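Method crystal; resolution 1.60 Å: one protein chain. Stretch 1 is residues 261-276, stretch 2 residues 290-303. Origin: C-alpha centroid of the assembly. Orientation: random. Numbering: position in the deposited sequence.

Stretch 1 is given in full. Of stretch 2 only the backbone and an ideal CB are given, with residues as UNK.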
ATOM      1  N   TYR A 261       8.351  -0.763  18.222  1.00 13.82           N
ATOM      2  CA  TYR A 261       9.475  -0.190  17.481  1.00 13.26           C
ATOM      3  C   TYR A 261       8.969   0.701  16.366  1.00 14.00           C
ATOM      4  O   TYR A 261       7.873   0.480  15.830  1.00 14.35           O
ATOM      5  CB  TYR A 261      10.376  -1.296  16.922  1.00 14.90           C
ATOM      6  CG  TYR A 261       9.735  -2.226  15.918  1.00 12.76           C
ATOM      7  CD1 TYR A 261       8.989  -3.329  16.324  1.00 12.14           C
ATOM      8  CD2 TYR A 261       9.906  -2.015  14.552  1.00 13.10           C
ATOM      9  CE1 TYR A 261       8.433  -4.181  15.403  1.00 12.56           C
ATOM     10  CE2 TYR A 261       9.363  -2.851  13.627  1.00 14.39           C
ATOM     11  CZ  TYR A 261       8.619  -3.943  14.049  1.00 15.91           C
ATOM     12  OH  TYR A 261       8.071  -4.775  13.116  1.00 15.85           O
ATOM     13  N   LEU A 262       9.782   1.697  16.027  1.00 13.93           N
ATOM     14  CA  LEU A 262       9.513   2.559  14.888  1.00 11.79           C
ATOM     15  C   LEU A 262       9.706   1.737  13.633  1.00 13.43           C
ATOM     16  O   LEU A 262      10.757   1.120  13.445  1.00 12.91           O
ATOM     17  CB  LEU A 262      10.468   3.770  14.921  1.00 11.84           C
ATOM     18  CG  LEU A 262      10.409   4.619  16.187  1.00 14.69           C
ATOM     19  CD1 LEU A 262      11.491   5.683  16.172  1.00 16.69           C
ATOM     20  CD2 LEU A 262       9.043   5.268  16.337  1.00 16.22           C
ATOM     21  N   GLU A 263       8.687   1.720  12.773  1.00 13.67           N
ATOM     22  CA  GLU A 263       8.659   0.787  11.648  1.00 12.04           C
ATOM     23  C   GLU A 263       8.615   1.541  10.320  1.00 15.70           C
ATOM     24  O   GLU A 263       7.842   2.491  10.134  1.00 12.88           O
ATOM     25  CB  GLU A 263       7.490  -0.196  11.819  1.00 12.11           C
ATOM     26  CG  GLU A 263       7.530  -1.401  10.891  1.00 13.03           C
ATOM     27  CD  GLU A 263       7.049  -1.111   9.479  1.00 13.62           C
ATOM     28  OE1 GLU A 263       6.109  -0.313   9.341  1.00 14.64           O
ATOM     29  OE2 GLU A 263       7.586  -1.706   8.493  1.00 12.38           O
ATOM     30  N   ALA A 264       9.462   1.108   9.393  1.00 12.30           N
ATOM     31  CA  ALA A 264       9.782   1.912   8.213  1.00 13.77           C
ATOM     32  C   ALA A 264       8.733   1.890   7.120  1.00 14.92           C
ATOM     33  O   ALA A 264       8.530   2.904   6.429  1.00 13.20           O
ATOM     34  CB  ALA A 264      11.123   1.466   7.631  1.00 15.19           C
ATOM     35  N   SER A 265       8.108   0.739   6.883  1.00 10.59           N
ATOM     36  CA  SER A 265       7.188   0.664   5.766  1.00 11.13           C
ATOM     37  C   SER A 265       5.915   1.469   6.038  1.00 13.36           C
ATOM     38  O   SER A 265       5.520   2.285   5.212  1.00 13.30           O
ATOM     39  CB  SER A 265       6.897  -0.784   5.359  1.00 11.67           C
ATOM     40  OG  SER A 265       6.091  -1.456   6.306  1.00 13.48           O
ATOM     41  N   GLY A 266       5.295   1.270   7.191  1.00 11.45           N
ATOM     42  CA  GLY A 266       4.136   2.068   7.554  1.00 13.93           C
ATOM     43  C   GLY A 266       4.467   3.558   7.611  1.00 14.36           C
ATOM     44  O   GLY A 266       3.717   4.378   7.079  1.00 14.79           O
ATOM     45  N   SER A 267       5.599   3.924   8.210  1.00 13.10           N
ATOM     46  CA  SER A 267       5.991   5.325   8.295  1.00 13.71           C
ATOM     47  C   SER A 267       6.158   5.937   6.913  1.00 11.94           C
ATOM     48  O   SER A 267       5.722   7.056   6.678  1.00 13.30           O
ATOM     49  CB  SER A 267       7.297   5.471   9.095  1.00 12.78           C
ATOM     50  OG  SER A 267       7.091   5.137  10.459  1.00 13.83           O
ATOM     51  N   SER A 268       6.788   5.211   5.993  1.00 10.67           N
ATOM     52  CA  SER A 268       7.000   5.729   4.641  1.00 10.06           C
ATOM     53  C   SER A 268       5.681   5.934   3.904  1.00 12.27           C
ATOM     54  O   SER A 268       5.505   6.907   3.160  1.00 12.13           O
ATOM     55  CB  SER A 268       7.907   4.789   3.841  1.00 13.07           C
ATOM     56  OG  SER A 268       9.247   4.791   4.331  1.00 12.62           O
ATOM     57  N   MET A 269       4.773   4.984   4.085  1.00 11.60           N
ATOM     58  CA  MET A 269       3.457   5.042   3.445  1.00 11.58           C
ATOM     59  C   MET A 269       2.693   6.258   3.942  1.00 13.45           C
ATOM     60  O   MET A 269       2.040   6.961   3.155  1.00 12.96           O
ATOM     61  CB  MET A 269       2.660   3.797   3.770  1.00 10.81           C
ATOM     62  CG  MET A 269       3.153   2.567   3.110  1.00 10.44           C
ATOM     63  SD  MET A 269       2.121   1.155   3.520  1.00 13.08           S
ATOM     64  CE  MET A 269       3.076  -0.117   2.723  1.00 13.57           C
ATOM     65  N   ILE A 270       2.792   6.509   5.240  1.00 12.36           N
ATOM     66  CA  ILE A 270       2.085   7.642   5.851  1.00 13.58           C
ATOM     67  C   ILE A 270       2.671   8.946   5.324  1.00 13.01           C
ATOM     68  O   ILE A 270       1.942   9.881   5.002  1.00 12.85           O
ATOM     69  CB  ILE A 270       2.163   7.573   7.386  1.00 13.23           C
ATOM     70  CG1 ILE A 270       1.383   6.352   7.862  1.00 12.91           C
ATOM     71  CG2 ILE A 270       1.644   8.851   8.041  1.00 14.61           C
ATOM     72  CD1 ILE A 270       1.652   5.923   9.282  1.00 13.02           C
ATOM     73  N   VAL A 271       3.997   9.033   5.254  1.00 13.44           N
ATOM     74  CA  VAL A 271       4.639  10.249   4.746  1.00 13.57           C
ATOM     75  C   VAL A 271       4.270  10.502   3.287  1.00 12.89           C
ATOM     76  O   VAL A 271       4.012  11.634   2.886  1.00 13.20           O
ATOM     77  CB  VAL A 271       6.170  10.156   4.918  1.00 13.02           C
ATOM     78  CG1 VAL A 271       6.885  11.313   4.189  1.00 13.29           C
ATOM     79  CG2 VAL A 271       6.492  10.194   6.413  1.00 15.99           C
ATOM     80  N   TYR A 272       4.238   9.453   2.485  1.00 12.75           N
ATOM     81  CA  TYR A 272       3.809   9.559   1.094  1.00 11.57           C
ATOM     82  C   TYR A 272       2.405  10.135   1.003  1.00 12.26           C
ATOM     83  O   TYR A 272       2.156  11.041   0.220  1.00 13.13           O
ATOM     84  CB  TYR A 272       3.843   8.180   0.454  1.00 13.19           C
ATOM     85  CG  TYR A 272       3.121   8.079  -0.874  1.00 12.58           C
ATOM     86  CD1 TYR A 272       3.701   8.548  -2.039  1.00 14.32           C
ATOM     87  CD2 TYR A 272       1.856   7.530  -0.951  1.00 16.05           C
ATOM     88  CE1 TYR A 272       3.046   8.439  -3.259  1.00 15.61           C
ATOM     89  CE2 TYR A 272       1.200   7.408  -2.159  1.00 14.95           C
ATOM     90  CZ  TYR A 272       1.799   7.851  -3.305  1.00 15.05           C
ATOM     91  OH  TYR A 272       1.136   7.700  -4.495  1.00 16.09           O
ATOM     92  N   ALA A 273       1.481   9.572   1.771  1.00 13.60           N
ATOM     93  CA  ALA A 273       0.101  10.054   1.748  1.00 12.19           C
ATOM     94  C   ALA A 273      -0.026  11.511   2.213  1.00 15.93           C
ATOM     95  O   ALA A 273      -0.834  12.270   1.664  1.00 17.68           O
ATOM     96  CB  ALA A 273      -0.790   9.136   2.569  1.00 15.41           C
ATOM     97  N   LEU A 274       0.744  11.896   3.227  1.00 15.50           N
ATOM     98  CA  LEU A 274       0.742  13.290   3.680  1.00 13.79           C
ATOM     99  C   LEU A 274       1.191  14.200   2.561  1.00 14.23           C
ATOM    100  O   LEU A 274       0.556  15.228   2.272  1.00 15.58           O
ATOM    101  CB  LEU A 274       1.665  13.502   4.885  1.00 15.30           C
ATOM    102  CG  LEU A 274       1.314  12.863   6.220  1.00 20.08           C
ATOM    103  CD1 LEU A 274       2.453  13.079   7.225  1.00 21.66           C
ATOM    104  CD2 LEU A 274       0.027  13.443   6.773  1.00 28.07           C
ATOM    105  N   LEU A 275       2.312  13.850   1.944  1.00 15.87           N
ATOM    106  CA  LEU A 275       2.904  14.684   0.912  1.00 16.41           C
ATOM    107  C   LEU A 275       2.007  14.767  -0.316  1.00 13.15           C
ATOM    108  O   LEU A 275       1.748  15.844  -0.845  1.00 15.34           O
ATOM    109  CB  LEU A 275       4.289  14.174   0.514  1.00 15.03           C
ATOM    110  CG  LEU A 275       5.396  14.455   1.553  1.00 15.35           C
ATOM    111  CD1 LEU A 275       6.596  13.561   1.266  1.00 17.56           C
ATOM    112  CD2 LEU A 275       5.796  15.920   1.593  1.00 18.56           C
ATOM    113  N   LYS A 276       1.534  13.616  -0.785  1.00 14.32           N
ATOM    114  CA  LYS A 276       0.668  13.599  -1.962  1.00 15.21           C
ATOM    115  C   LYS A 276      -0.667  14.279  -1.684  1.00 15.09           C
ATOM    116  O   LYS A 276      -1.202  14.996  -2.530  1.00 14.76           O
ATOM    117  CB  LYS A 276       0.426  12.150  -2.405  1.00 14.18           C
ATOM    118  CG  LYS A 276      -0.455  12.035  -3.623  1.00 14.59           C
ATOM    119  CD  LYS A 276      -0.359  10.652  -4.274  1.00 14.37           C
ATOM    120  CE  LYS A 276      -1.220  10.542  -5.507  1.00 18.32           C
ATOM    121  NZ  LYS A 276      -0.900   9.321  -6.267  1.00 19.64           N
ATOM    122  N   UNK A 290       5.150  19.777   8.533  1.00 16.96           N
ATOM    123  CA  UNK A 290       4.999  18.501   9.236  1.00 16.29           C
ATOM    124  C   UNK A 290       5.412  17.351   8.337  1.00 18.66           C
ATOM    125  O   UNK A 290       6.117  16.437   8.754  1.00 18.82           O
ATOM    126  CB  UNK A 290       3.557  18.309   9.711  1.00 16.29           C
ATOM    127  N   UNK A 291       4.960  17.400   7.092  1.00 14.90           N
ATOM    128  CA  UNK A 291       5.239  16.336   6.136  1.00 15.91           C
ATOM    129  C   UNK A 291       6.735  16.264   5.815  1.00 15.34           C
ATOM    130  O   UNK A 291       7.309  15.169   5.738  1.00 16.66           O
ATOM    131  CB  UNK A 291       4.432  16.551   4.854  1.00 15.91           C
ATOM    132  N   UNK A 292       7.355  17.420   5.625  1.00 15.42           N
ATOM    133  CA  UNK A 292       8.784  17.497   5.346  1.00 15.68           C
ATOM    134  C   UNK A 292       9.609  16.943   6.508  1.00 16.61           C
ATOM    135  O   UNK A 292      10.566  16.205   6.307  1.00 17.80           O
ATOM    136  CB  UNK A 292       9.188  18.944   5.057  1.00 15.68           C
ATOM    137  N   UNK A 293       9.235  17.331   7.718  1.00 16.61           N
ATOM    138  CA  UNK A 293       9.933  16.882   8.919  1.00 15.36           C
ATOM    139  C   UNK A 293       9.822  15.368   9.095  1.00 15.73           C
ATOM    140  O   UNK A 293      10.793  14.691   9.456  1.00 17.54           O
ATOM    141  CB  UNK A 293       9.375  17.596  10.152  1.00 15.36           C
ATOM    142  N   UNK A 294       8.647  14.829   8.803  1.00 13.61           N
ATOM    143  CA  UNK A 294       8.429  13.392   8.914  1.00 13.68           C
ATOM    144  C   UNK A 294       9.262  12.643   7.876  1.00 14.19           C
ATOM    145  O   UNK A 294       9.840  11.593   8.177  1.00 13.44           O
ATOM    146  CB  UNK A 294       6.945  13.060   8.746  1.00 13.68           C
ATOM    147  N   UNK A 295       9.323  13.181   6.659  1.00 13.93           N
ATOM    148  CA  UNK A 295      10.175  12.612   5.634  1.00 12.70           C
ATOM    149  C   UNK A 295      11.622  12.557   6.090  1.00 13.93           C
ATOM    150  O   UNK A 295      12.285  11.532   5.947  1.00 15.20           O
ATOM    151  CB  UNK A 295      10.059  13.418   4.339  1.00 12.70           C
ATOM    152  N   UNK A 296      12.143  13.658   6.611  1.00 14.85           N
ATOM    153  CA  UNK A 296      13.512  13.654   7.090  1.00 14.95           C
ATOM    154  C   UNK A 296      13.694  12.641   8.236  1.00 17.71           C
ATOM    155  O   UNK A 296      14.752  12.028   8.383  1.00 16.52           O
ATOM    156  CB  UNK A 296      13.910  15.058   7.549  1.00 14.95           C
ATOM    157  N   UNK A 297      12.634  12.429   9.009  1.00 14.75           N
ATOM    158  CA  UNK A 297      12.637  11.404  10.032  1.00 15.90           C
ATOM    159  C   UNK A 297      12.811  10.005   9.477  1.00 13.57           C
ATOM    160  O   UNK A 297      13.453   9.158  10.084  1.00 15.38           O
ATOM    161  CB  UNK A 297      11.338  11.476  10.837  1.00 15.90           C
ATOM    162  N   UNK A 298      12.232   9.730   8.316  1.00 13.50           N
ATOM    163  CA  UNK A 298      12.465   8.431   7.681  1.00 11.93           C
ATOM    164  C   UNK A 298      13.964   8.204   7.424  1.00 14.50           C
ATOM    165  O   UNK A 298      14.506   7.115   7.638  1.00 14.59           O
ATOM    166  CB  UNK A 298      11.684   8.337   6.369  1.00 11.93           C
ATOM    167  N   UNK A 299      14.629   9.214   6.900  1.00 13.28           N
ATOM    168  CA  UNK A 299      16.051   9.116   6.592  1.00 14.43           C
ATOM    169  C   UNK A 299      16.839   8.908   7.875  1.00 15.24           C
ATOM    170  O   UNK A 299      17.727   8.036   7.954  1.00 15.10           O
ATOM    171  CB  UNK A 299      16.539  10.366   5.857  1.00 14.43           C
ATOM    172  N   UNK A 300      16.549   9.741   8.875  1.00 15.15           N
ATOM    173  CA  UNK A 300      17.271   9.662  10.139  1.00 18.88           C
ATOM    174  C   UNK A 300      17.128   8.285  10.809  1.00 16.65           C
ATOM    175  O   UNK A 300      18.099   7.718  11.302  1.00 17.72           O
ATOM    176  CB  UNK A 300      16.772  10.755  11.086  1.00 18.88           C
ATOM    177  N   UNK A 301      15.917   7.750  10.846  1.00 14.55           N
ATOM    178  CA  UNK A 301      15.672   6.520  11.596  1.00 17.07           C
ATOM    179  C   UNK A 301      16.003   5.255  10.823  1.00 17.96           C
ATOM    180  O   UNK A 301      16.356   4.229  11.424  1.00 18.72           O
ATOM    181  CB  UNK A 301      14.207   6.470  12.034  1.00 17.07           C
ATOM    182  N   UNK A 302      15.841   5.295   9.505  1.00 13.73           N
ATOM    183  CA  UNK A 302      15.773   4.045   8.733  1.00 13.71           C
ATOM    184  C   UNK A 302      16.833   3.866   7.636  1.00 15.23           C
ATOM    185  O   UNK A 302      17.010   2.754   7.138  1.00 15.20           O
ATOM    186  CB  UNK A 302      14.391   3.948   8.084  1.00 13.71           C
ATOM    187  N   UNK A 303      17.503   4.937   7.227  1.00 13.13           N
ATOM    188  CA  UNK A 303      18.490   4.850   6.155  1.00 13.73           C
ATOM    189  C   UNK A 303      19.919   4.809   6.697  1.00 14.50           C
ATOM    190  O   UNK A 303      20.301   5.622   7.524  1.00 16.51           O
ATOM    191  CB  UNK A 303      18.330   6.034   5.199  1.00 13.73           C
TER

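The axes of helices 264-276 and 290-302 approach to 9.3 Å, nearly antiparallel at 153°, so rising numbers in the second helix meet falling numbers in the first.

At position 290, CA-to-CB points sideways; many side chains fit, and the residue is Thr290. Position 291 points toward stretch 1, its CA 6.0 Å from the CA of Leu275. The ideal CB is already 3.6 Å from Leu275 CD2 and 4.1 Å from Leu274 CB, which favours a small apolar group. It is Ala291, whose methyl completes both contacts.

Positions 292, pointing away, and 293, out of reach, are little constrained by stretch 1; they are Lys292 and Glu293.

Position 294 points toward Val271, with its ideal CB 3.7 Å from Val271 CG2 and 4.7 Å from Leu274 CD1. A small residue suits, and Ala294 keeps that contact. At 295 the bond runs sideways and the ideal CB is 3.8 Å from Val271 CG1. Apolar or aromatic side chains could lead off past the valine. The residue is Tyr295, chi1 t, with Val271 CG1 at its ring edge.

Position 296 is out of reach and undemanding: Lys296. Position 297 points toward stretch 1 but has nothing within 5.5 Å. An ideal CB would lie 3.1 Å from the carbonyl O of 294. It is Gly297.

Position 298 points toward stretch 1, yet its ideal CB is 4.8 Å from Ser268 OG, leaving room for a longer apolar chain such as leucine or methionine. Leu298 (m, t) brings CD2 to 3.6 Å from Ser267 CB and CD1 to 4.0 Å from Val271 CB. With Ala291, Ala294 and Tyr295 it forms the hole that receives Val271 as a knob.

Positions 299 and 300 are out of reach; they are Ile299 and Asn300. Position 301 points toward Leu262, with CD1 5.0 Å from the ideal CB, so apolar chains or the aliphatic part of a polar one would serve. Glu301 OE1 approaches Leu262 CD1 to 3.8 Å.

Position 302 points toward the start of the first helix, its ideal CB 4.1 Å from Ala264 CB; a large apolar or aromatic group could spread there. Phe302 sets its ring face beneath Ala264 CB, 3.7 Å from that atom to the ring centroid and 13° off the normal, a CH-pi contact. Leu262 O meets the ring edge, 3.4 Å from Phe302 CE1.

Position 303, out of reach, is Ile303.

Stretch 2, residues 290-303: TAKEAYKGLINEFI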
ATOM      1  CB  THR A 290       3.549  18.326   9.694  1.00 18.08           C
ATOM      2  OG1 THR A 290       3.265  19.340  10.659  1.00 21.05           O
ATOM      3  CG2 THR A 290       3.301  16.972  10.310  1.00 21.04           C
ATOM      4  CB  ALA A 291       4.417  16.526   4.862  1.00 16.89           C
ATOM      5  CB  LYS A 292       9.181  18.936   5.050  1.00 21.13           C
ATOM      6  CG  LYS A 292       8.728  19.364   3.671  1.00 21.65           C
ATOM      7  CD  LYS A 292       8.671  20.869   3.494  1.00 30.02           C
ATOM      8  CE  LYS A 292       9.954  21.546   3.798  1.00 31.11           C
ATOM      9  NZ  LYS A 292       9.807  23.025   3.524  1.00 30.86           N
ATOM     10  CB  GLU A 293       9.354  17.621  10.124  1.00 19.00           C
ATOM     11  CG  GLU A 293       9.923  17.255  11.433  1.00 34.50           C
ATOM     12  CD  GLU A 293       9.244  18.012  12.571  1.00 45.21           C
ATOM     13  OE1 GLU A 293       7.991  17.918  12.700  1.00 37.35           O
ATOM     14  OE2 GLU A 293       9.964  18.701  13.328  1.00 45.93           O
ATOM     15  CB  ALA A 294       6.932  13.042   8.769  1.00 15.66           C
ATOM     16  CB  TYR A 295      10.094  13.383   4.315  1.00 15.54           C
ATOM     17  CG  TYR A 295      10.994  12.745   3.297  1.00 13.53           C
ATOM     18  CD1 TYR A 295      10.627  11.570   2.662  1.00 12.93           C
ATOM     19  CD2 TYR A 295      12.239  13.278   3.005  1.00 14.64           C
ATOM     20  CE1 TYR A 295      11.477  10.957   1.765  1.00 13.07           C
ATOM     21  CE2 TYR A 295      13.090  12.667   2.107  1.00 14.40           C
ATOM     22  CZ  TYR A 295      12.704  11.505   1.490  1.00 14.97           C
ATOM     23  OH  TYR A 295      13.558  10.914   0.580  1.00 15.01           O
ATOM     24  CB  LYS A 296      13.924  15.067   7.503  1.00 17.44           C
ATOM     25  CG  LYS A 296      14.268  15.912   6.277  1.00 21.03           C
ATOM     26  CD  LYS A 296      14.853  17.249   6.617  1.00 37.93           C
ATOM     27  CE  LYS A 296      13.817  18.080   7.313  1.00 49.90           C
ATOM     28  NZ  LYS A 296      14.251  19.492   7.545  1.00 54.79           N
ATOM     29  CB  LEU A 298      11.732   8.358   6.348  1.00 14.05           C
ATOM     30  CG  LEU A 298      10.233   8.566   6.314  1.00 13.60           C
ATOM     31  CD1 LEU A 298       9.773   8.526   4.869  1.00 13.96           C
ATOM     32  CD2 LEU A 298       9.556   7.477   7.102  1.00 12.74           C
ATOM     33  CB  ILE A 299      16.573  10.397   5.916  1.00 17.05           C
ATOM     34  CG1 ILE A 299      15.764  10.730   4.655  1.00 24.68           C
ATOM     35  CG2 ILE A 299      18.057  10.292   5.595  1.00 17.41           C
ATOM     36  CD1 ILE A 299      15.773   9.679   3.603  1.00 29.59           C
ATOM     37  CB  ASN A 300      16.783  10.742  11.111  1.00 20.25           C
ATOM     38  CG  ASN A 300      17.141  12.142  10.664  1.00 32.19           C
ATOM     39  OD1 ASN A 300      18.087  12.343   9.901  1.00 29.81           O
ATOM     40  ND2 ASN A 300      16.394  13.127  11.160  1.00 38.08           N
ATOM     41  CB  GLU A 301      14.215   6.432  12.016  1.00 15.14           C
ATOM     42  CG  GLU A 301      13.762   7.532  12.943  1.00 16.45           C
ATOM     43  CD  GLU A 301      14.571   7.629  14.223  1.00 24.27           C
ATOM     44  OE1 GLU A 301      14.892   6.581  14.800  1.00 24.75           O
ATOM     45  OE2 GLU A 301      14.870   8.758  14.655  1.00 22.65           O
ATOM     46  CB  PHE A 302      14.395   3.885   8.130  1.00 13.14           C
ATOM     47  CG  PHE A 302      13.267   3.949   9.127  1.00 12.26           C
ATOM     48  CD1 PHE A 302      13.260   3.157  10.261  1.00 13.21           C
ATOM     49  CD2 PHE A 302      12.202   4.801   8.909  1.00 12.39           C
ATOM     50  CE1 PHE A 302      12.213   3.219  11.141  1.00 13.94           C
ATOM     51  CE2 PHE A 302      11.157   4.867   9.805  1.00 14.06           C
ATOM     52  CZ  PHE A 302      11.150   4.065  10.906  1.00 14.28           C
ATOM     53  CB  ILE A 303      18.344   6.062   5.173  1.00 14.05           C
ATOM     54  CG1 ILE A 303      16.993   6.032   4.471  1.00 15.49           C
ATOM     55  CG2 ILE A 303      19.471   6.095   4.161  1.00 16.12           C
ATOM     56  CD1 ILE A 303      16.822   4.929   3.466  1.00 14.99           C
TER
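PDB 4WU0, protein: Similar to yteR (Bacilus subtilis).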